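Local coordinates for suppressor protein MPT5 (Saccharomyces cerevisiae, PDB 5BZ1), which binds specific sequences in the 3'-UTRs of target mRNAs through its Pumilio repeats and regulates them after transcription, lowering expression of HO, at residues D14-A19 and L54-D59; F90-N95 and R100-I105; K104-V109 and D116-G121. All blocks are in the same frame, centred on the assembly; numbering follows the deposited sequence.

Following the chain from the N terminus, contact 1 comes first and spans the longest loop: helix 15-19 of Pumilio repeat 1 meets helix 53-57 of repeat 2 after 34 mostly helical residues. Contacts 2 and 3 both lie inside repeat 3. Contact 2 closes the tight turn between helices 89-93 and 98-107, and contact 3 begins where contact 2 ends, sharing Lys104 and Ile105, and folds helix 112-121 back onto helix 98-107. The loops run in series, with none enclosing another. Repeat 2 also touches repeat 3 between contacts 1 and 2, where Ile57 O probably accepts a hydrogen bond from Ser101 OG and Leu54 packs on Ile92.

Contact 1 (D14-A19 and L54-D59); sequences DYIKLA and LDLILD
Ile16 and Ala19 of Pumilio repeat 1 receive the side chain of Leu56 from repeat 2, in a small apolar contact between helix 15-19 and helix 53-57, two short helices from neighbouring repeats of the PUF array. The tight part is concentrated on one methyl group: Leu56 CD2 lies 3.8 Å from Ile16 CD1 and equally 3.8 Å from Ala19 CB. The other branch also takes part, with Leu56 CD1 at 4.1 Å from Ile16 CD1. Ile16 does not aim its CB bond straight at the partner; with CG1 anti to the backbone N (chi1 -168°), the longer branch swings across and delivers its terminal methyl to the fork of the leucine, the two side chains crossing obliquely. Ala19, whose short side chain points toward Leu56, lets the helices come within 7.4 Å from Ala19 CA to Leu56 CA. Val66 and Ile49 cover Leu56 further, and Leu65 lies against Ala19.

The other side is looser. Asp55 is exposed and makes no contact with residues 14-19. Asp59 only skirts the contact, Asp59 OD2 standing 4.5 Å from Ala19 O; this carboxylate oxygen instead accepts the backbone N-H groups of Phe61 and Gly62, at the start of helix 62-69. With no hydrogen bond crossing between the segments, the join between them depends on shape and exclusion of water rather than on polar pairing.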
loop_
_atom_site.group_PDB
_atom_site.type_symbol
_atom_site.label_atom_id
_atom_site.label_comp_id
_atom_site.label_asym_id
_atom_site.label_seq_id
_atom_site.Cartn_x
_atom_site.Cartn_y
_atom_site.Cartn_z
ATOM N N ASP A 14 -2.229 35.341 -29.656
ATOM C CA ASP A 14 -1.066 34.466 -29.758
ATOM C C ASP A 14 -1.101 33.472 -28.601
ATOM O O ASP A 14 -0.527 33.716 -27.539
ATOM C CB ASP A 14 0.230 35.273 -29.731
ATOM C CG ASP A 14 1.414 34.492 -30.273
ATOM O OD1 ASP A 14 1.320 33.248 -30.378
ATOM O OD2 ASP A 14 2.445 35.120 -30.589
ATOM N N TYR A 15 -1.778 32.349 -28.819
ATOM C CA TYR A 15 -2.078 31.410 -27.746
ATOM C C TYR A 15 -0.862 30.746 -27.103
ATOM O O TYR A 15 -0.835 30.563 -25.885
ATOM C CB TYR A 15 -3.105 30.375 -28.218
ATOM C CG TYR A 15 -4.472 30.985 -28.417
ATOM C CD1 TYR A 15 -5.319 31.189 -27.338
ATOM C CD2 TYR A 15 -4.902 31.389 -29.674
ATOM C CE1 TYR A 15 -6.563 31.762 -27.504
ATOM C CE2 TYR A 15 -6.147 31.963 -29.851
ATOM C CZ TYR A 15 -6.973 32.146 -28.760
ATOM O OH TYR A 15 -8.212 32.718 -28.925
ATOM N N ILE A 16 0.145 30.393 -27.898
ATOM C CA ILE A 16 1.323 29.735 -27.331
ATOM C C ILE A 16 2.102 30.682 -26.412
ATOM O O ILE A 16 2.645 30.253 -25.389
ATOM C CB ILE A 16 2.239 29.110 -28.414
ATOM C CG1 ILE A 16 3.277 28.190 -27.770
ATOM C CG2 ILE A 16 2.916 30.183 -29.263
ATOM C CD1 ILE A 16 2.667 27.107 -26.903
ATOM N N LYS A 17 2.129 31.967 -26.759
ATOM C CA LYS A 17 2.807 32.962 -25.934
ATOM C C LYS A 17 2.039 33.216 -24.641
ATOM O O LYS A 17 2.635 33.365 -23.576
ATOM C CB LYS A 17 2.995 34.273 -26.701
ATOM C CG LYS A 17 3.859 34.140 -27.943
ATOM C CD LYS A 17 5.160 33.408 -27.644
ATOM C CE LYS A 17 5.859 32.967 -28.925
ATOM N NZ LYS A 17 7.121 32.229 -28.642
ATOM N N LEU A 18 0.714 33.264 -24.744
ATOM C CA LEU A 18 -0.143 33.440 -23.574
ATOM C C LEU A 18 -0.069 32.223 -22.648
ATOM O O LEU A 18 -0.119 32.354 -21.427
ATOM C CB LEU A 18 -1.593 33.688 -24.002
ATOM C CG LEU A 18 -1.887 34.929 -24.849
ATOM C CD1 LEU A 18 -3.343 34.960 -25.287
ATOM C CD2 LEU A 18 -1.554 36.182 -24.073
ATOM N N ALA A 19 0.062 31.042 -23.247
ATOM C CA ALA A 19 0.049 29.779 -22.509
ATOM C C ALA A 19 1.153 29.673 -21.454
ATOM O O ALA A 19 0.917 29.184 -20.348
ATOM C CB ALA A 19 0.126 28.606 -23.475
ATOM N N LEU A 54 3.622 18.632 -25.067
ATOM C CA LEU A 54 4.597 18.167 -24.084
ATOM C C LEU A 54 5.241 19.341 -23.353
ATOM O O LEU A 54 5.412 19.301 -22.132
ATOM C CB LEU A 54 5.679 17.306 -24.739
ATOM C CG LEU A 54 6.762 16.811 -23.775
ATOM C CD1 LEU A 54 6.150 15.944 -22.681
ATOM C CD2 LEU A 54 7.858 16.055 -24.509
ATOM N N ASP A 55 5.580 20.388 -24.105
ATOM C CA ASP A 55 6.216 21.574 -23.540
ATOM C C ASP A 55 5.321 22.227 -22.483
ATOM O O ASP A 55 5.775 22.559 -21.389
ATOM C CB ASP A 55 6.536 22.579 -24.652
ATOM C CG ASP A 55 7.227 21.937 -25.845
ATOM O OD1 ASP A 55 8.435 22.182 -26.048
ATOM O OD2 ASP A 55 6.553 21.183 -26.578
ATOM N N LEU A 56 4.044 22.393 -22.819
ATOM C CA LEU A 56 3.080 23.027 -21.925
ATOM C C LEU A 56 2.819 22.198 -20.665
ATOM O O LEU A 56 2.730 22.739 -19.561
ATOM C CB LEU A 56 1.772 23.293 -22.670
ATOM C CG LEU A 56 1.900 24.254 -23.851
ATOM C CD1 LEU A 56 0.559 24.467 -24.536
ATOM C CD2 LEU A 56 2.479 25.581 -23.392
ATOM N N ILE A 57 2.701 20.884 -20.840
ATOM C CA ILE A 57 2.499 19.955 -19.731
ATOM C C ILE A 57 3.596 20.099 -18.673
ATOM O O ILE A 57 3.347 19.945 -17.474
ATOM C CB ILE A 57 2.419 18.500 -20.257
ATOM C CG1 ILE A 57 1.011 18.209 -20.777
ATOM C CG2 ILE A 57 2.801 17.486 -19.184
ATOM C CD1 ILE A 57 0.905 16.935 -21.596
ATOM N N LEU A 58 4.802 20.429 -19.127
ATOM C CA LEU A 58 5.950 20.573 -18.240
ATOM C C LEU A 58 6.168 22.012 -17.760
ATOM O O LEU A 58 7.087 22.276 -16.980
ATOM C CB LEU A 58 7.211 20.067 -18.944
ATOM C CG LEU A 58 7.140 18.633 -19.469
ATOM C CD1 LEU A 58 8.387 18.282 -20.258
ATOM C CD2 LEU A 58 6.959 17.659 -18.318
ATOM N N ASP A 59 5.320 22.932 -18.214
ATOM C CA ASP A 59 5.533 24.355 -17.963
ATOM C C ASP A 59 4.900 24.807 -16.648
ATOM O O ASP A 59 3.804 24.364 -16.301
ATOM C CB ASP A 59 4.974 25.177 -19.126
ATOM C CG ASP A 59 5.388 26.631 -19.065
ATOM O OD1 ASP A 59 6.497 26.953 -19.548
ATOM O OD2 ASP A 59 4.609 27.450 -18.531
#

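Contact 2 (F90-N95 and R100-I105); sequences FQISIN and RSLQKI. With nucleotides of chain B.
Beneath a PUF base-recognition site of Pumilio repeat 3, Ile92 and Ser93 of helix 89-93 pack against Leu102 of helix 98-107, the helix whose other side reads RNA. Ile92 CG2 rests 3.8 Å from Leu102 CB, the side chains crossing at about a right angle. Beside it Leu102 CD2 meets Ser93 OG at 3.4 Å; the hydroxyl's own polar need is met by Val89 O of its own helix.

On the RNA side, Arg100 bends at chi2 (-66°) and puts its guanidinium between two uridines of chain B. U7 N3 lies 3.4 Å above the guanidinium plane of Arg100, over its centre, and U9 C6 lies over the opposite face, toward the rim. In the plane, at the guanidinium edge, Arg100 NH2 donates to U9 OP2 over 3.0 Å, so one group meets both bases and the backbone. With an alanine here, the U7 and U9 bases would probably lose the flat group that separates them, and the U9 phosphate its cationic partner. Gln103, extended beyond CG, brings its amide to O4 of U7. Thr99 OG1 also bonds to this amide nitrogen, which probably helps to orient it, and Gln103 NE2 donates to U7 O4 over 2.9 Å with an N-H...O angle of 165°.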
loop_
_atom_site.group_PDB
_atom_site.type_symbol
_atom_site.label_atom_id
_atom_site.label_comp_id
_atom_site.label_asym_id
_atom_site.label_seq_id
_atom_site.Cartn_x
_atom_site.Cartn_y
_atom_site.Cartn_z
ATOM N N PHE A 90 6.998 8.825 -18.673
ATOM C CA PHE A 90 8.034 8.775 -17.640
ATOM C C PHE A 90 8.579 10.164 -17.345
ATOM O O PHE A 90 8.668 10.573 -16.187
ATOM C CB PHE A 90 9.193 7.848 -18.028
ATOM C CG PHE A 90 10.321 7.849 -17.023
ATOM C CD1 PHE A 90 10.202 7.145 -15.831
ATOM C CD2 PHE A 90 11.493 8.560 -17.263
ATOM C CE1 PHE A 90 11.232 7.145 -14.895
ATOM C CE2 PHE A 90 12.527 8.568 -16.333
ATOM C CZ PHE A 90 12.396 7.857 -15.146
ATOM N N GLN A 91 8.961 10.875 -18.400
ATOM C CA GLN A 91 9.490 12.231 -18.276
ATOM C C GLN A 91 8.478 13.157 -17.611
ATOM O O GLN A 91 8.826 13.996 -16.776
ATOM C CB GLN A 91 9.852 12.774 -19.659
ATOM C CG GLN A 91 10.166 14.264 -19.680
ATOM C CD GLN A 91 10.355 14.787 -21.085
ATOM O OE1 GLN A 91 10.075 14.087 -22.057
ATOM N NE2 GLN A 91 10.834 16.018 -21.202
ATOM N N ILE A 92 7.216 12.991 -17.988
ATOM C CA ILE A 92 6.143 13.800 -17.441
ATOM C C ILE A 92 5.899 13.500 -15.958
ATOM O O ILE A 92 5.735 14.417 -15.155
ATOM C CB ILE A 92 4.850 13.590 -18.243
ATOM C CG1 ILE A 92 5.022 14.124 -19.670
ATOM C CG2 ILE A 92 3.680 14.272 -17.565
ATOM C CD1 ILE A 92 3.903 13.727 -20.625
ATOM N N SER A 93 5.885 12.218 -15.602
ATOM C CA SER A 93 5.554 11.796 -14.243
ATOM C C SER A 93 6.575 12.232 -13.184
ATOM O O SER A 93 6.208 12.514 -12.044
ATOM C CB SER A 93 5.353 10.280 -14.196
ATOM O OG SER A 93 4.356 9.875 -15.114
ATOM N N ILE A 94 7.851 12.280 -13.559
ATOM C CA ILE A 94 8.899 12.703 -12.633
ATOM C C ILE A 94 8.991 14.225 -12.540
ATOM O O ILE A 94 9.722 14.762 -11.707
ATOM C CB ILE A 94 10.282 12.169 -13.038
ATOM C CG1 ILE A 94 10.715 12.760 -14.381
ATOM C CG2 ILE A 94 10.285 10.644 -13.082
ATOM C CD1 ILE A 94 12.084 12.289 -14.836
ATOM N N ASN A 95 8.264 14.918 -13.411
ATOM C CA ASN A 95 8.298 16.378 -13.439
ATOM C C ASN A 95 7.315 16.973 -12.433
ATOM O O ASN A 95 6.187 16.488 -12.304
ATOM C CB ASN A 95 7.981 16.887 -14.844
ATOM C CG ASN A 95 8.299 18.360 -15.015
ATOM O OD1 ASN A 95 7.429 19.219 -14.870
ATOM N ND2 ASN A 95 9.554 18.659 -15.327
ATOM N N ARG A 100 1.242 16.916 -12.274
ATOM C CA ARG A 100 -0.061 17.537 -12.050
ATOM C C ARG A 100 -0.907 17.450 -13.321
ATOM O O ARG A 100 -2.098 17.136 -13.269
ATOM C CB ARG A 100 0.096 19.001 -11.630
ATOM C CG ARG A 100 1.045 19.243 -10.454
ATOM C CD ARG A 100 0.525 18.635 -9.157
ATOM N NE ARG A 100 1.363 19.009 -8.016
ATOM C CZ ARG A 100 0.925 19.657 -6.940
ATOM N NH1 ARG A 100 -0.354 19.992 -6.837
ATOM N NH2 ARG A 100 1.763 19.960 -5.958
ATOM N N SER A 101 -0.279 17.733 -14.460
ATOM C CA SER A 101 -0.934 17.627 -15.759
ATOM C C SER A 101 -1.430 16.205 -16.026
ATOM O O SER A 101 -2.577 16.004 -16.414
ATOM C CB SER A 101 0.027 18.049 -16.873
ATOM O OG SER A 101 0.434 19.394 -16.731
ATOM N N LEU A 102 -0.556 15.224 -15.812
ATOM C CA LEU A 102 -0.871 13.833 -16.129
ATOM C C LEU A 102 -1.939 13.244 -15.203
ATOM O O LEU A 102 -2.797 12.475 -15.652
ATOM C CB LEU A 102 0.400 12.977 -16.122
ATOM C CG LEU A 102 0.254 11.554 -16.660
ATOM C CD1 LEU A 102 -0.499 11.583 -17.975
ATOM C CD2 LEU A 102 1.615 10.905 -16.851
ATOM N N GLN A 103 -1.891 13.607 -13.922
ATOM C CA GLN A 103 -2.920 13.186 -12.974
ATOM C C GLN A 103 -4.298 13.656 -13.438
ATOM O O GLN A 103 -5.272 12.904 -13.380
ATOM C CB GLN A 103 -2.637 13.745 -11.577
ATOM C CG GLN A 103 -1.494 13.076 -10.823
ATOM C CD GLN A 103 -1.110 13.843 -9.572
ATOM O OE1 GLN A 103 -1.937 14.064 -8.687
ATOM N NE2 GLN A 103 0.152 14.265 -9.497
ATOM N N LYS A 104 -4.370 14.903 -13.896
ATOM C CA LYS A 104 -5.628 15.474 -14.372
ATOM C C LYS A 104 -6.105 14.769 -15.641
ATOM O O LYS A 104 -7.292 14.472 -15.788
ATOM C CB LYS A 104 -5.477 16.976 -14.632
ATOM C CG LYS A 104 -6.783 17.671 -15.000
ATOM C CD LYS A 104 -7.842 17.459 -13.920
ATOM C CE LYS A 104 -9.181 18.088 -14.300
ATOM N NZ LYS A 104 -9.147 19.572 -14.267
ATOM N N ILE A 105 -5.170 14.501 -16.550
ATOM C CA ILE A 105 -5.484 13.807 -17.797
ATOM C C ILE A 105 -6.069 12.420 -17.525
ATOM O O ILE A 105 -7.127 12.072 -18.055
ATOM C CB ILE A 105 -4.243 13.697 -18.705
ATOM C CG1 ILE A 105 -3.862 15.079 -19.244
ATOM C CG2 ILE A 105 -4.497 12.739 -19.861
ATOM C CD1 ILE A 105 -2.551 15.107 -20.013
ATOM P P U B 7 6.129 17.193 -0.210
ATOM O OP1 U B 7 7.268 17.481 -1.125
ATOM O OP2 U B 7 6.192 17.693 1.190
ATOM O "O5'" U B 7 4.792 17.740 -0.894
ATOM C "C5'" U B 7 4.547 19.139 -1.027
ATOM C "C4'" U B 7 3.071 19.456 -1.122
ATOM O "O4'" U B 7 2.615 19.258 -2.491
ATOM C "C3'" U B 7 2.153 18.605 -0.240
ATOM O "O3'" U B 7 1.041 19.398 0.192
ATOM C "C2'" U B 7 1.657 17.542 -1.216
ATOM O "O2'" U B 7 0.445 16.918 -0.850
ATOM C "C1'" U B 7 1.520 18.361 -2.496
ATOM N N1 U B 7 1.552 17.581 -3.743
ATOM C C2 U B 7 0.343 17.360 -4.386
ATOM O O2 U B 7 -0.722 17.763 -3.948
ATOM N N3 U B 7 0.416 16.639 -5.553
ATOM C C4 U B 7 1.560 16.137 -6.140
ATOM O O4 U B 7 1.460 15.509 -7.196
ATOM C C5 U B 7 2.772 16.418 -5.420
ATOM C C6 U B 7 2.733 17.117 -4.275
ATOM P P U B 9 0.230 23.263 -4.228
ATOM O OP1 U B 9 -1.137 23.281 -4.812
ATOM O OP2 U B 9 0.890 21.965 -3.945
ATOM O "O5'" U B 9 1.178 24.104 -5.193
ATOM C "C5'" U B 9 2.580 24.191 -4.978
ATOM C "C4'" U B 9 3.284 24.582 -6.250
ATOM O "O4'" U B 9 3.133 23.516 -7.221
ATOM C "C3'" U B 9 2.720 25.812 -6.941
ATOM O "O3'" U B 9 3.263 27.012 -6.418
ATOM C "C2'" U B 9 3.056 25.574 -8.411
ATOM O "O2'" U B 9 4.388 25.974 -8.702
ATOM C "C1'" U B 9 2.968 24.050 -8.513
ATOM N N1 U B 9 1.674 23.572 -9.058
ATOM C C2 U B 9 1.506 23.573 -10.434
ATOM O O2 U B 9 2.361 23.972 -11.205
ATOM N N3 U B 9 0.292 23.103 -10.880
ATOM C C4 U B 9 -0.744 22.634 -10.099
ATOM O O4 U B 9 -1.778 22.246 -10.648
ATOM C C5 U B 9 -0.490 22.655 -8.687
ATOM C C6 U B 9 0.682 23.103 -8.222
#

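Contact 3 (K104-V109 and D116-G121); sequences KIIDTV and DLIIKG
A buried, wholly apolar helix-to-helix contact joins Ile105, Ile106 and Val109 to Ile118 within Pumilio repeat 3 of the all-helical PUF fold. Helix 98-107, which carries Arg100 and Gln103, both in contact with RNA, and helix 112-121 fold back on each other here, with Ile106 and Ile118 as the nearest backbone pair at 8.1 Å between CA atoms. At that separation the gap must be bridged by side chains, and one methyl, Ile118 CD1, makes all three side-chain contacts. Ile118 points toward the other helix, and with its chain extended at chi2 (167°) it reaches across with CD1. This methyl touches Val109 CG1 at 3.8 Å and Ile106 CG1 at 4.1 Å, while Ile105 CG2 borders it more loosely at 4.5 Å.

The surroundings extend this core in two directions. Ile82 of helix 75-85 covers both Ile105 and Ile118 and ties the contact to the preceding repeat, whereas Ile106 reaches Cys148 on helix 141-151, in the following one. Polar groups keep to the margins: Asp116, which takes no part in the core, forms a salt bridge through OD1 with Lys156 NZ.

Where helix 98-107 runs out, the chain is tied down by a side chain. Thr108, the first residue to leave helical angles, turns its hydroxyl back along the helix, and Thr108 OG1 donates to Lys104 O at 3.0 Å, tilted 29° out of the carbonyl plane.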
loop_
_atom_site.group_PDB
_atom_site.type_symbol
_atom_site.label_atom_id
_atom_site.label_comp_id
_atom_site.label_asym_id
_atom_site.label_seq_id
_atom_site.Cartn_x
_atom_site.Cartn_y
_atom_site.Cartn_z
ATOM N N LYS A 104 -4.370 14.903 -13.896
ATOM C CA LYS A 104 -5.628 15.474 -14.372
ATOM C C LYS A 104 -6.105 14.769 -15.641
ATOM O O LYS A 104 -7.292 14.472 -15.788
ATOM C CB LYS A 104 -5.477 16.976 -14.632
ATOM C CG LYS A 104 -6.783 17.671 -15.000
ATOM C CD LYS A 104 -7.842 17.459 -13.920
ATOM C CE LYS A 104 -9.181 18.088 -14.300
ATOM N NZ LYS A 104 -9.147 19.572 -14.267
ATOM N N ILE A 105 -5.170 14.501 -16.550
ATOM C CA ILE A 105 -5.484 13.807 -17.797
ATOM C C ILE A 105 -6.069 12.420 -17.525
ATOM O O ILE A 105 -7.127 12.072 -18.055
ATOM C CB ILE A 105 -4.243 13.697 -18.705
ATOM C CG1 ILE A 105 -3.862 15.079 -19.244
ATOM C CG2 ILE A 105 -4.497 12.739 -19.861
ATOM C CD1 ILE A 105 -2.551 15.107 -20.013
ATOM N N ILE A 106 -5.378 11.639 -16.697
ATOM C CA ILE A 106 -5.867 10.327 -16.282
ATOM C C ILE A 106 -7.238 10.445 -15.623
ATOM O O ILE A 106 -8.133 9.637 -15.876
ATOM C CB ILE A 106 -4.886 9.648 -15.295
ATOM C CG1 ILE A 106 -3.579 9.290 -16.002
ATOM C CG2 ILE A 106 -5.503 8.397 -14.673
ATOM C CD1 ILE A 106 -2.440 8.977 -15.052
ATOM N N ASP A 107 -7.400 11.461 -14.781
ATOM C CA ASP A 107 -8.626 11.638 -14.008
ATOM C C ASP A 107 -9.839 11.944 -14.885
ATOM O O ASP A 107 -10.981 11.744 -14.463
ATOM C CB ASP A 107 -8.442 12.753 -12.979
ATOM C CG ASP A 107 -9.456 12.685 -11.854
ATOM O OD1 ASP A 107 -9.627 11.595 -11.267
ATOM O OD2 ASP A 107 -10.083 13.722 -11.556
ATOM N N THR A 108 -9.588 12.420 -16.104
ATOM C CA THR A 108 -10.666 12.823 -17.006
ATOM C C THR A 108 -10.678 12.091 -18.350
ATOM O O THR A 108 -11.151 12.646 -19.344
ATOM C CB THR A 108 -10.628 14.344 -17.286
ATOM O OG1 THR A 108 -9.381 14.693 -17.899
ATOM C CG2 THR A 108 -10.794 15.131 -15.997
ATOM N N VAL A 109 -10.164 10.863 -18.389
ATOM C CA VAL A 109 -10.226 10.072 -19.624
ATOM C C VAL A 109 -11.677 9.824 -20.040
ATOM O O VAL A 109 -12.545 9.624 -19.187
ATOM C CB VAL A 109 -9.482 8.724 -19.515
ATOM C CG1 VAL A 109 -7.978 8.938 -19.502
ATOM C CG2 VAL A 109 -9.935 7.950 -18.280
ATOM N N ASP A 116 -5.935 2.917 -22.899
ATOM C CA ASP A 116 -4.970 2.000 -23.500
ATOM C C ASP A 116 -3.735 2.709 -24.074
ATOM O O ASP A 116 -2.633 2.168 -24.032
ATOM C CB ASP A 116 -5.646 1.125 -24.559
ATOM C CG ASP A 116 -6.548 0.069 -23.948
ATOM O OD1 ASP A 116 -6.416 -0.195 -22.734
ATOM O OD2 ASP A 116 -7.383 -0.501 -24.681
ATOM N N LEU A 117 -3.921 3.916 -24.606
ATOM C CA LEU A 117 -2.792 4.723 -25.071
ATOM C C LEU A 117 -1.852 5.068 -23.916
ATOM O O LEU A 117 -0.636 4.916 -24.024
ATOM C CB LEU A 117 -3.279 6.002 -25.752
ATOM C CG LEU A 117 -3.791 5.845 -27.182
ATOM C CD1 LEU A 117 -4.408 7.144 -27.674
ATOM C CD2 LEU A 117 -2.665 5.410 -28.108
ATOM N N ILE A 118 -2.429 5.530 -22.810
ATOM C CA ILE A 118 -1.668 5.830 -21.600
ATOM C C ILE A 118 -0.921 4.588 -21.099
ATOM O O ILE A 118 0.273 4.646 -20.802
ATOM C CB ILE A 118 -2.593 6.367 -20.489
ATOM C CG1 ILE A 118 -3.077 7.779 -20.832
ATOM C CG2 ILE A 118 -1.887 6.370 -19.144
ATOM C CD1 ILE A 118 -4.221 8.268 -19.957
ATOM N N ILE A 119 -1.637 3.471 -21.012
ATOM C CA ILE A 119 -1.053 2.200 -20.585
ATOM C C ILE A 119 0.068 1.753 -21.534
ATOM O O ILE A 119 1.072 1.180 -21.105
ATOM C CB ILE A 119 -2.145 1.112 -20.462
ATOM C CG1 ILE A 119 -3.087 1.446 -19.307
ATOM C CG2 ILE A 119 -1.538 -0.268 -20.253
ATOM C CD1 ILE A 119 -2.357 1.668 -17.983
ATOM N N LYS A 120 -0.099 2.034 -22.823
ATOM C CA LYS A 120 0.930 1.713 -23.807
ATOM C C LYS A 120 2.210 2.509 -23.534
ATOM O O LYS A 120 3.322 1.997 -23.697
ATOM C CB LYS A 120 0.425 1.991 -25.223
ATOM C CG LYS A 120 1.419 1.644 -26.325
ATOM C CD LYS A 120 0.836 1.960 -27.695
ATOM C CE LYS A 120 1.861 1.765 -28.797
ATOM N NZ LYS A 120 1.291 2.077 -30.134
ATOM N N GLY A 121 2.050 3.755 -23.097
ATOM C CA GLY A 121 3.193 4.599 -22.795
ATOM C C GLY A 121 3.990 4.090 -21.610
ATOM O O GLY A 121 5.209 4.276 -21.542
#